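Long-range contacts in Poly(Beta-D-mannuronate) lyase (Pseudopedobacter saltans, PDB 7O79), which probably cleaves alginate at its mannuronate residues as a beta-helical polysaccharide lyase of family PL6: residues A[269-280]-A[323-334]; A[18-28]-A[42-53]. All coordinates share one frame; numbering follows the deposited sequence.

Overall arrangement
Both contacts join successive coils of a right-handed parallel beta-helix, the fold of PL6 lyases, and they sit on opposite sides of the chain's centre, their own centres about 46 Å apart. Contact 1 is the more buried: its segments run through a strand, round a corner and into the next face, so its chemistry mixes stacked valines, leucine and phenylalanine inside with an asparagine pair and a bridged aspartate at the bends. Contact 2, near the N-terminal end, pairs parallel strands 23-26 and 48-52 under helix 8-17; one face is apolar, the other mixed, with Ala23 and Leu25 beside Thr49 and Lys51, and its loop ends are largely surface. Strand-to-strand backbone bonds are common to both.

Contact 1: residues A[269-280]-A[323-334]; sequences NNYVRDVDGDGL and NTFLNVGGAGIN
Phe325 packs against the preceding coil in the tight interior of this contact, its CZ 3.7 Å from Leu280 CB and its CD1 3.8 Å from Val272 CB. Gly279 passes close beside the same ring, where a side chain would collide with it. Further round, Val275 and Val328 lie side by side. A parallel backbone ladder includes Val272 N to Thr324 O and Leu326 N to Val272 O. At its start Asn270 and Asn323 form a rung of an asparagine ladder, amide planes 5° apart; Asn270 N and ND2 grip Asn323 OD1 from opposite faces, Asn323 ND2 bonds to Val267 O, and the ladder continues to Asn245 and Asn360.

The outer side is more exposed and largely polar. Arg273 holds Asp274 side-on, NE to OD2 at 2.7 Å and NH2 to OD1 at 2.9 Å; OD1 also takes a short bond from Asn327 ND2. Replacing Asp274 by an alanine would probably deprive Arg273 NE of its carboxylate and Asn327 ND2 of this acceptor. Past the bend Asp278 OD1 accepts from Ala331 N at 2.7 Å. Apolar stacking thus joins the coils inside, while outside a salt bridge within one coil holds the carboxylate that the next coil's amide bonds.

Contact 2: residues A[18-28]-A[42-53]; sequences AVAGDAILMQP and ASKAKPITLKAD
Leu50 reaches over to both Ile24 and Met26, and these three make the apolar centre of the contact. Leu50 holds CG opposite its own backbone N (chi1 178°), which brings CD1 to 3.7 Å from Ile24 CG2 and 3.8 Å from Met26 SD. Ile48 lies against the turn from Val19 to Asp22, its CG1 3.5 Å from Val19 O, with CG2 near Ala18 CB. On the other face Leu25 and Lys51 run side by side, CD2 of the leucine against the methylenes of the lysine.

Backbone hydrogen bonds form a parallel ladder, the two strands 13° apart. Ile24 is held from both ends, N to Thr49 O at 2.6 Å and O to Lys51 N at 2.8 Å; Met26 repeats the pattern with Lys51 O and Asp53 N.

Polar side chains and water work at the ends. Asp22 OD2 takes a bond from Val19 N, pinning the type II turn, and Ser43 OG accepts from Lys46 N in an ST motif. A water bridges Asp22 O and Thr49 OG1, 2.8 Å from each. Asp53 lays OD1 against Leu25 CB, and the same oxygen is bonded by Gln4.

Helix 8-17 covers the apolar face, Leu11 touching Ile24, Met26 and Leu50; strand 3-5 flanks strand 23-26, and strand 73-83 carries the stack onward beyond strand 48-52.

Contact 1: residues A[269-280]-A[323-334]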
loop_
_atom_site.group_PDB
_atom_site.type_symbol
_atom_site.label_atom_id
_atom_site.label_comp_id
_atom_site.label_asym_id
_atom_site.label_seq_id
_atom_site.Cartn_x
_atom_site.Cartn_y
_atom_site.Cartn_z
ATOM N N ASN A 269 -9.647 13.608 -5.570
ATOM C CA ASN A 269 -10.942 12.986 -5.286
ATOM C C ASN A 269 -10.903 12.022 -4.106
ATOM O O ASN A 269 -11.659 11.046 -4.075
ATOM C CB ASN A 269 -11.501 12.287 -6.527
ATOM C CG ASN A 269 -11.892 13.276 -7.610
ATOM O OD1 ASN A 269 -12.548 14.279 -7.324
ATOM N ND2 ASN A 269 -11.480 13.014 -8.846
ATOM N N ASN A 270 -10.065 12.303 -3.110
ATOM C CA ASN A 270 -10.041 11.522 -1.877
ATOM C C ASN A 270 -10.933 12.153 -0.811
ATOM O O ASN A 270 -10.972 13.374 -0.655
ATOM C CB ASN A 270 -8.605 11.381 -1.352
ATOM C CG ASN A 270 -7.680 10.732 -2.385
ATOM O OD1 ASN A 270 -7.786 9.536 -2.647
ATOM N ND2 ASN A 270 -6.816 11.528 -3.005
ATOM N N TYR A 271 -11.638 11.308 -0.070
ATOM C CA TYR A 271 -12.509 11.738 1.022
ATOM C C TYR A 271 -11.955 11.220 2.346
ATOM O O TYR A 271 -11.967 10.008 2.595
ATOM C CB TYR A 271 -13.924 11.232 0.789
ATOM C CG TYR A 271 -14.941 11.772 1.764
ATOM C CD1 TYR A 271 -15.607 12.959 1.494
ATOM C CD2 TYR A 271 -15.279 11.076 2.912
ATOM C CE1 TYR A 271 -16.551 13.459 2.348
ATOM C CE2 TYR A 271 -16.235 11.569 3.785
ATOM C CZ TYR A 271 -16.861 12.771 3.493
ATOM O OH TYR A 271 -17.809 13.291 4.326
ATOM N N VAL A 272 -11.480 12.130 3.193
ATOM C CA VAL A 272 -10.874 11.791 4.479
ATOM C C VAL A 272 -11.670 12.486 5.574
ATOM O O VAL A 272 -11.906 13.699 5.496
ATOM C CB VAL A 272 -9.391 12.213 4.538
ATOM C CG1 VAL A 272 -8.773 11.854 5.883
ATOM C CG2 VAL A 272 -8.614 11.566 3.387
ATOM N N ARG A 273 -12.072 11.729 6.596
ATOM C CA ARG A 273 -12.783 12.368 7.689
ATOM C C ARG A 273 -12.584 11.611 8.994
ATOM O O ARG A 273 -12.378 10.395 9.009
ATOM C CB ARG A 273 -14.269 12.530 7.354
ATOM C CG ARG A 273 -15.040 11.238 7.151
ATOM C CD ARG A 273 -16.542 11.485 7.350
ATOM N NE ARG A 273 -16.774 12.210 8.594
ATOM C CZ ARG A 273 -17.351 13.407 8.701
ATOM N NH1 ARG A 273 -17.779 14.054 7.621
ATOM N NH2 ARG A 273 -17.493 13.960 9.913
ATOM N N ASP A 274 -12.615 12.372 10.092
ATOM C CA ASP A 274 -12.567 11.824 11.454
ATOM C C ASP A 274 -11.280 11.042 11.674
ATOM O O ASP A 274 -11.273 9.959 12.265
ATOM C CB ASP A 274 -13.786 10.952 11.779
ATOM C CG ASP A 274 -15.103 11.541 11.276
ATOM O OD1 ASP A 274 -15.352 12.737 11.497
ATOM O OD2 ASP A 274 -15.921 10.791 10.700
ATOM N N VAL A 275 -10.185 11.566 11.173
ATOM C CA VAL A 275 -8.887 10.996 11.497
ATOM C C VAL A 275 -8.297 11.811 12.630
ATOM O O VAL A 275 -8.642 12.982 12.848
ATOM C CB VAL A 275 -7.929 10.923 10.288
ATOM C CG1 VAL A 275 -8.444 9.920 9.248
ATOM C CG2 VAL A 275 -7.770 12.285 9.675
ATOM N N ASP A 276 -7.420 11.157 13.381
ATOM C CA ASP A 276 -6.779 11.762 14.534
ATOM C C ASP A 276 -5.671 12.728 14.132
ATOM O O ASP A 276 -5.473 13.741 14.811
ATOM C CB ASP A 276 -6.237 10.639 15.427
ATOM C CG ASP A 276 -5.774 11.131 16.775
ATOM O OD1 ASP A 276 -6.303 12.168 17.241
ATOM O OD2 ASP A 276 -4.889 10.465 17.365
ATOM N N GLY A 277 -4.966 12.452 13.035
ATOM C CA GLY A 277 -3.836 13.242 12.570
ATOM C C GLY A 277 -4.200 14.157 11.416
ATOM O O GLY A 277 -5.314 14.685 11.347
ATOM N N ASP A 278 -3.243 14.359 10.501
ATOM C CA ASP A 278 -3.414 15.290 9.390
ATOM C C ASP A 278 -4.160 14.642 8.219
ATOM O O ASP A 278 -4.140 13.424 8.033
ATOM C CB ASP A 278 -2.060 15.813 8.886
ATOM C CG ASP A 278 -1.282 16.610 9.938
ATOM O OD1 ASP A 278 -1.833 16.931 11.007
ATOM O OD2 ASP A 278 -0.107 16.947 9.665
ATOM N N GLY A 279 -4.805 15.475 7.410
ATOM C CA GLY A 279 -5.506 14.978 6.239
ATOM C C GLY A 279 -4.556 14.666 5.092
ATOM O O GLY A 279 -4.624 13.589 4.484
ATOM N N LEU A 280 -3.651 15.604 4.815
ATOM C CA LEU A 280 -2.665 15.503 3.747
ATOM C C LEU A 280 -1.353 16.081 4.242
ATOM O O LEU A 280 -1.313 17.221 4.714
ATOM C CB LEU A 280 -3.128 16.254 2.497
ATOM C CG LEU A 280 -2.188 16.328 1.285
ATOM C CD1 LEU A 280 -1.772 14.926 0.777
ATOM C CD2 LEU A 280 -2.809 17.184 0.174
ATOM N N ASN A 323 -9.948 17.244 -3.136
ATOM C CA ASN A 323 -10.032 16.327 -2.009
ATOM C C ASN A 323 -10.878 16.947 -0.905
ATOM O O ASN A 323 -11.103 18.157 -0.868
ATOM C CB ASN A 323 -8.638 15.985 -1.468
ATOM C CG ASN A 323 -7.725 15.357 -2.525
ATOM O OD1 ASN A 323 -7.866 14.175 -2.856
ATOM N ND2 ASN A 323 -6.776 16.144 -3.049
ATOM N N THR A 324 -11.335 16.099 0.012
ATOM C CA THR A 324 -12.100 16.554 1.164
ATOM C C THR A 324 -11.462 15.999 2.427
ATOM O O THR A 324 -11.233 14.789 2.524
ATOM C CB THR A 324 -13.560 16.119 1.035
ATOM O OG1 THR A 324 -14.106 16.726 -0.140
ATOM C CG2 THR A 324 -14.370 16.516 2.251
ATOM N N PHE A 325 -11.145 16.892 3.367
ATOM C CA PHE A 325 -10.549 16.540 4.659
ATOM C C PHE A 325 -11.404 17.129 5.784
ATOM O O PHE A 325 -11.242 18.301 6.140
ATOM C CB PHE A 325 -9.108 17.056 4.764
ATOM C CG PHE A 325 -8.247 16.727 3.573
ATOM C CD1 PHE A 325 -7.731 15.437 3.399
ATOM C CD2 PHE A 325 -7.946 17.698 2.631
ATOM C CE1 PHE A 325 -6.930 15.125 2.290
ATOM C CE2 PHE A 325 -7.149 17.386 1.511
ATOM C CZ PHE A 325 -6.653 16.104 1.340
ATOM N N LEU A 326 -12.265 16.330 6.401
ATOM C CA LEU A 326 -13.210 16.883 7.366
ATOM C C LEU A 326 -12.986 16.332 8.764
ATOM O O LEU A 326 -12.718 15.141 8.937
ATOM C CB LEU A 326 -14.659 16.629 6.937
ATOM C CG LEU A 326 -15.082 17.375 5.666
ATOM C CD1 LEU A 326 -16.364 16.760 5.088
ATOM C CD2 LEU A 326 -15.238 18.851 5.922
ATOM N N ASN A 327 -13.103 17.210 9.763
ATOM C CA ASN A 327 -13.088 16.785 11.171
ATOM C C ASN A 327 -11.782 16.072 11.515
ATOM O O ASN A 327 -11.769 15.081 12.245
ATOM C CB ASN A 327 -14.311 15.911 11.485
ATOM C CG ASN A 327 -14.507 15.650 12.980
ATOM O OD1 ASN A 327 -14.220 16.499 13.835
ATOM N ND2 ASN A 327 -15.021 14.470 13.293
ATOM N N VAL A 328 -10.654 16.583 10.983
ATOM C CA VAL A 328 -9.353 15.960 11.240
ATOM C C VAL A 328 -8.781 16.512 12.537
ATOM O O VAL A 328 -8.963 17.690 12.868
ATOM C CB VAL A 328 -8.375 16.160 10.056
ATOM C CG1 VAL A 328 -8.943 15.519 8.811
ATOM C CG2 VAL A 328 -8.065 17.618 9.794
ATOM N N GLY A 329 -8.085 15.654 13.286
ATOM C CA GLY A 329 -7.512 16.083 14.546
ATOM C C GLY A 329 -6.217 16.848 14.441
ATOM O O GLY A 329 -5.800 17.468 15.426
ATOM N N GLY A 330 -5.567 16.818 13.280
ATOM C CA GLY A 330 -4.343 17.568 13.061
ATOM C C GLY A 330 -4.579 18.703 12.090
ATOM O O GLY A 330 -5.637 19.341 12.134
ATOM N N ALA A 331 -3.617 18.975 11.210
ATOM C CA ALA A 331 -3.805 19.991 10.190
ATOM C C ALA A 331 -4.575 19.396 9.014
ATOM O O ALA A 331 -4.539 18.193 8.773
ATOM C CB ALA A 331 -2.449 20.542 9.720
ATOM N N GLY A 332 -5.291 20.244 8.285
ATOM C CA GLY A 332 -5.983 19.733 7.114
ATOM C C GLY A 332 -4.987 19.352 6.036
ATOM O O GLY A 332 -4.908 18.199 5.593
ATOM N N ILE A 333 -4.217 20.338 5.599
ATOM C CA ILE A 333 -3.125 20.126 4.666
ATOM C C ILE A 333 -1.875 20.696 5.311
ATOM O O ILE A 333 -1.844 21.880 5.675
ATOM C CB ILE A 333 -3.395 20.766 3.296
ATOM C CG1 ILE A 333 -4.721 20.224 2.732
ATOM C CG2 ILE A 333 -2.216 20.506 2.342
ATOM C CD1 ILE A 333 -5.116 20.731 1.336
ATOM N N ASN A 334 -0.871 19.848 5.494
ATOM C CA ASN A 334 0.398 20.238 6.093
ATOM C C ASN A 334 1.411 20.338 4.952
ATOM O O ASN A 334 1.875 19.321 4.432
ATOM C CB ASN A 334 0.789 19.222 7.161
ATOM C CG ASN A 334 2.101 19.559 7.865
ATOM O OD1 ASN A 334 2.669 20.627 7.686
ATOM N ND2 ASN A 334 2.565 18.646 8.687
#

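Contact 2: residues A[18-28]-A[42-53]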
loop_
_atom_site.group_PDB
_atom_site.type_symbol
_atom_site.label_atom_id
_atom_site.label_comp_id
_atom_site.label_asym_id
_atom_site.label_seq_id
_atom_site.Cartn_x
_atom_site.Cartn_y
_atom_site.Cartn_z
ATOM N N ALA A 18 -0.782 -32.070 -15.331
ATOM C CA ALA A 18 -1.829 -31.224 -15.895
ATOM C C ALA A 18 -1.372 -30.604 -17.212
ATOM O O ALA A 18 -0.213 -30.205 -17.359
ATOM C CB ALA A 18 -2.206 -30.127 -14.900
ATOM N N VAL A 19 -2.278 -30.536 -18.182
ATOM C CA VAL A 19 -1.989 -29.856 -19.442
ATOM C C VAL A 19 -2.812 -28.573 -19.504
ATOM O O VAL A 19 -3.795 -28.399 -18.774
ATOM C CB VAL A 19 -2.249 -30.746 -20.681
ATOM C CG1 VAL A 19 -1.416 -32.005 -20.604
ATOM C CG2 VAL A 19 -3.708 -31.094 -20.813
ATOM N N ALA A 20 -2.392 -27.662 -20.395
ATOM C CA ALA A 20 -3.034 -26.354 -20.508
ATOM C C ALA A 20 -4.549 -26.499 -20.592
ATOM O O ALA A 20 -5.068 -27.313 -21.358
ATOM C CB ALA A 20 -2.496 -25.604 -21.733
ATOM N N GLY A 21 -5.256 -25.728 -19.770
ATOM C CA GLY A 21 -6.702 -25.758 -19.721
ATOM C C GLY A 21 -7.270 -26.638 -18.631
ATOM O O GLY A 21 -8.462 -26.522 -18.334
ATOM N N ASP A 22 -6.450 -27.490 -18.015
ATOM C CA ASP A 22 -6.916 -28.395 -16.971
ATOM C C ASP A 22 -7.265 -27.646 -15.687
ATOM O O ASP A 22 -6.862 -26.502 -15.468
ATOM C CB ASP A 22 -5.852 -29.439 -16.643
ATOM C CG ASP A 22 -5.862 -30.613 -17.606
ATOM O OD1 ASP A 22 -6.741 -30.658 -18.495
ATOM O OD2 ASP A 22 -4.994 -31.504 -17.446
ATOM N N ALA A 23 -8.017 -28.328 -14.819
ATOM C CA ALA A 23 -8.296 -27.869 -13.463
ATOM C C ALA A 23 -8.002 -28.987 -12.468
ATOM O O ALA A 23 -8.343 -30.152 -12.701
ATOM C CB ALA A 23 -9.742 -27.391 -13.315
ATOM N N ILE A 24 -7.337 -28.622 -11.374
ATOM C CA ILE A 24 -6.976 -29.532 -10.292
ATOM C C ILE A 24 -7.859 -29.169 -9.105
ATOM O O ILE A 24 -7.837 -28.022 -8.637
ATOM C CB ILE A 24 -5.482 -29.424 -9.947
ATOM C CG1 ILE A 24 -4.645 -29.612 -11.210
ATOM C CG2 ILE A 24 -5.082 -30.456 -8.883
ATOM C CD1 ILE A 24 -3.143 -29.262 -11.050
ATOM N N LEU A 25 -8.665 -30.129 -8.650
ATOM C CA LEU A 25 -9.724 -29.905 -7.673
ATOM C C LEU A 25 -9.370 -30.627 -6.379
ATOM O O LEU A 25 -9.284 -31.862 -6.363
ATOM C CB LEU A 25 -11.070 -30.408 -8.203
ATOM C CG LEU A 25 -11.596 -29.998 -9.590
ATOM C CD1 LEU A 25 -13.037 -30.458 -9.771
ATOM C CD2 LEU A 25 -11.496 -28.511 -9.834
ATOM N N MET A 26 -9.181 -29.864 -5.296
ATOM C CA MET A 26 -8.802 -30.445 -4.012
ATOM C C MET A 26 -10.027 -30.856 -3.197
ATOM O O MET A 26 -11.018 -30.124 -3.112
ATOM C CB MET A 26 -7.945 -29.479 -3.190
ATOM C CG MET A 26 -6.594 -29.138 -3.825
ATOM S SD MET A 26 -5.833 -27.615 -3.198
ATOM C CE MET A 26 -4.867 -28.257 -1.823
ATOM N N GLN A 27 -9.943 -32.035 -2.579
ATOM C CA GLN A 27 -11.050 -32.526 -1.771
ATOM C C GLN A 27 -11.145 -31.763 -0.446
ATOM O O GLN A 27 -10.134 -31.290 0.084
ATOM C CB GLN A 27 -10.891 -34.024 -1.509
ATOM C CG GLN A 27 -11.044 -34.879 -2.753
ATOM C CD GLN A 27 -12.502 -35.130 -3.098
ATOM O OE1 GLN A 27 -13.373 -35.141 -2.219
ATOM N NE2 GLN A 27 -12.776 -35.340 -4.382
ATOM N N PRO A 28 -12.349 -31.628 0.106
ATOM C CA PRO A 28 -12.513 -30.856 1.344
ATOM C C PRO A 28 -11.813 -31.520 2.516
ATOM O O PRO A 28 -11.633 -32.740 2.562
ATOM C CB PRO A 28 -14.032 -30.823 1.567
ATOM C CG PRO A 28 -14.650 -31.391 0.366
ATOM C CD PRO A 28 -13.626 -32.151 -0.407
ATOM N N ALA A 42 1.080 -24.356 -18.482
ATOM C CA ALA A 42 -0.164 -23.813 -19.003
ATOM C C ALA A 42 0.130 -22.970 -20.235
ATOM O O ALA A 42 1.274 -22.852 -20.692
ATOM C CB ALA A 42 -0.884 -22.986 -17.926
ATOM N N SER A 43 -0.915 -22.366 -20.782
ATOM C CA SER A 43 -0.758 -21.462 -21.909
ATOM C C SER A 43 -1.539 -20.178 -21.647
ATOM O O SER A 43 -2.453 -20.124 -20.813
ATOM C CB SER A 43 -1.227 -22.111 -23.218
ATOM O OG SER A 43 -2.641 -22.181 -23.237
ATOM N N LYS A 44 -1.157 -19.132 -22.376
ATOM C CA LYS A 44 -1.829 -17.850 -22.202
ATOM C C LYS A 44 -3.327 -17.988 -22.443
ATOM O O LYS A 44 -4.134 -17.450 -21.682
ATOM C CB LYS A 44 -1.210 -16.828 -23.146
ATOM C CG LYS A 44 -1.868 -15.471 -23.164
ATOM C CD LYS A 44 -1.328 -14.694 -24.353
ATOM C CE LYS A 44 0.136 -14.338 -24.144
ATOM N NZ LYS A 44 0.665 -13.672 -25.373
ATOM N N ALA A 45 -3.715 -18.744 -23.479
ATOM C CA ALA A 45 -5.115 -18.916 -23.818
ATOM C C ALA A 45 -5.794 -20.019 -23.015
ATOM O O ALA A 45 -7.027 -20.019 -22.924
ATOM C CB ALA A 45 -5.272 -19.195 -25.322
ATOM N N LYS A 46 -5.034 -20.950 -22.428
ATOM C CA LYS A 46 -5.604 -22.035 -21.622
ATOM C C LYS A 46 -4.873 -22.126 -20.290
ATOM O O LYS A 46 -3.956 -22.949 -20.125
ATOM C CB LYS A 46 -5.563 -23.385 -22.347
ATOM C CG LYS A 46 -6.493 -23.517 -23.540
ATOM C CD LYS A 46 -6.406 -24.939 -24.106
ATOM C CE LYS A 46 -7.303 -25.137 -25.309
ATOM N NZ LYS A 46 -7.203 -26.535 -25.828
ATOM N N PRO A 47 -5.257 -21.299 -19.314
ATOM C CA PRO A 47 -4.643 -21.380 -17.985
ATOM C C PRO A 47 -4.926 -22.725 -17.343
ATOM O O PRO A 47 -5.782 -23.500 -17.782
ATOM C CB PRO A 47 -5.306 -20.246 -17.192
ATOM C CG PRO A 47 -6.044 -19.413 -18.214
ATOM C CD PRO A 47 -6.276 -20.243 -19.413
ATOM N N ILE A 48 -4.177 -23.009 -16.285
ATOM C CA ILE A 48 -4.407 -24.181 -15.451
ATOM C C ILE A 48 -4.808 -23.694 -14.068
ATOM O O ILE A 48 -4.217 -22.751 -13.532
ATOM C CB ILE A 48 -3.172 -25.110 -15.402
ATOM C CG1 ILE A 48 -2.901 -25.712 -16.777
ATOM C CG2 ILE A 48 -3.353 -26.227 -14.367
ATOM C CD1 ILE A 48 -1.570 -26.378 -16.885
ATOM N N THR A 49 -5.831 -24.320 -13.507
ATOM C CA THR A 49 -6.462 -23.865 -12.281
ATOM C C THR A 49 -6.311 -24.923 -11.199
ATOM O O THR A 49 -6.624 -26.096 -11.421
ATOM C CB THR A 49 -7.939 -23.563 -12.523
ATOM O OG1 THR A 49 -8.055 -22.574 -13.558
ATOM C CG2 THR A 49 -8.621 -23.048 -11.239
ATOM N N LEU A 50 -5.800 -24.510 -10.051
ATOM C CA LEU A 50 -5.875 -25.273 -8.815
ATOM C C LEU A 50 -6.971 -24.639 -7.976
ATOM O O LEU A 50 -6.960 -23.423 -7.787
ATOM C CB LEU A 50 -4.546 -25.219 -8.061
ATOM C CG LEU A 50 -4.446 -25.926 -6.701
ATOM C CD1 LEU A 50 -4.792 -27.413 -6.822
ATOM C CD2 LEU A 50 -3.092 -25.706 -6.055
ATOM N N LYS A 51 -7.923 -25.440 -7.491
ATOM C CA LYS A 51 -8.989 -24.875 -6.668
ATOM C C LYS A 51 -9.602 -25.944 -5.775
ATOM O O LYS A 51 -9.398 -27.141 -5.975
ATOM C CB LYS A 51 -10.073 -24.222 -7.524
ATOM C CG LYS A 51 -10.860 -25.158 -8.404
ATOM C CD LYS A 51 -11.823 -24.302 -9.179
ATOM C CE LYS A 51 -12.719 -25.054 -10.109
ATOM N NZ LYS A 51 -13.581 -24.040 -10.798
ATOM N N ALA A 52 -10.382 -25.480 -4.791
ATOM C CA ALA A 52 -11.150 -26.370 -3.924
ATOM C C ALA A 52 -12.415 -26.857 -4.628
ATOM O O ALA A 52 -13.045 -26.105 -5.371
ATOM C CB ALA A 52 -11.523 -25.637 -2.633
ATOM N N ASP A 53 -12.778 -28.134 -4.422
ATOM C CA ASP A 53 -14.109 -28.595 -4.839
ATOM C C ASP A 53 -15.203 -27.675 -4.336
ATOM O O ASP A 53 -16.155 -27.362 -5.063
ATOM C CB ASP A 53 -14.361 -30.026 -4.352
ATOM C CG ASP A 53 -13.577 -31.055 -5.136
ATOM O OD1 ASP A 53 -13.360 -30.810 -6.339
ATOM O OD2 ASP A 53 -13.098 -32.050 -4.545
HETATM O O HOH W 1 -8.420 -24.184 -15.830
#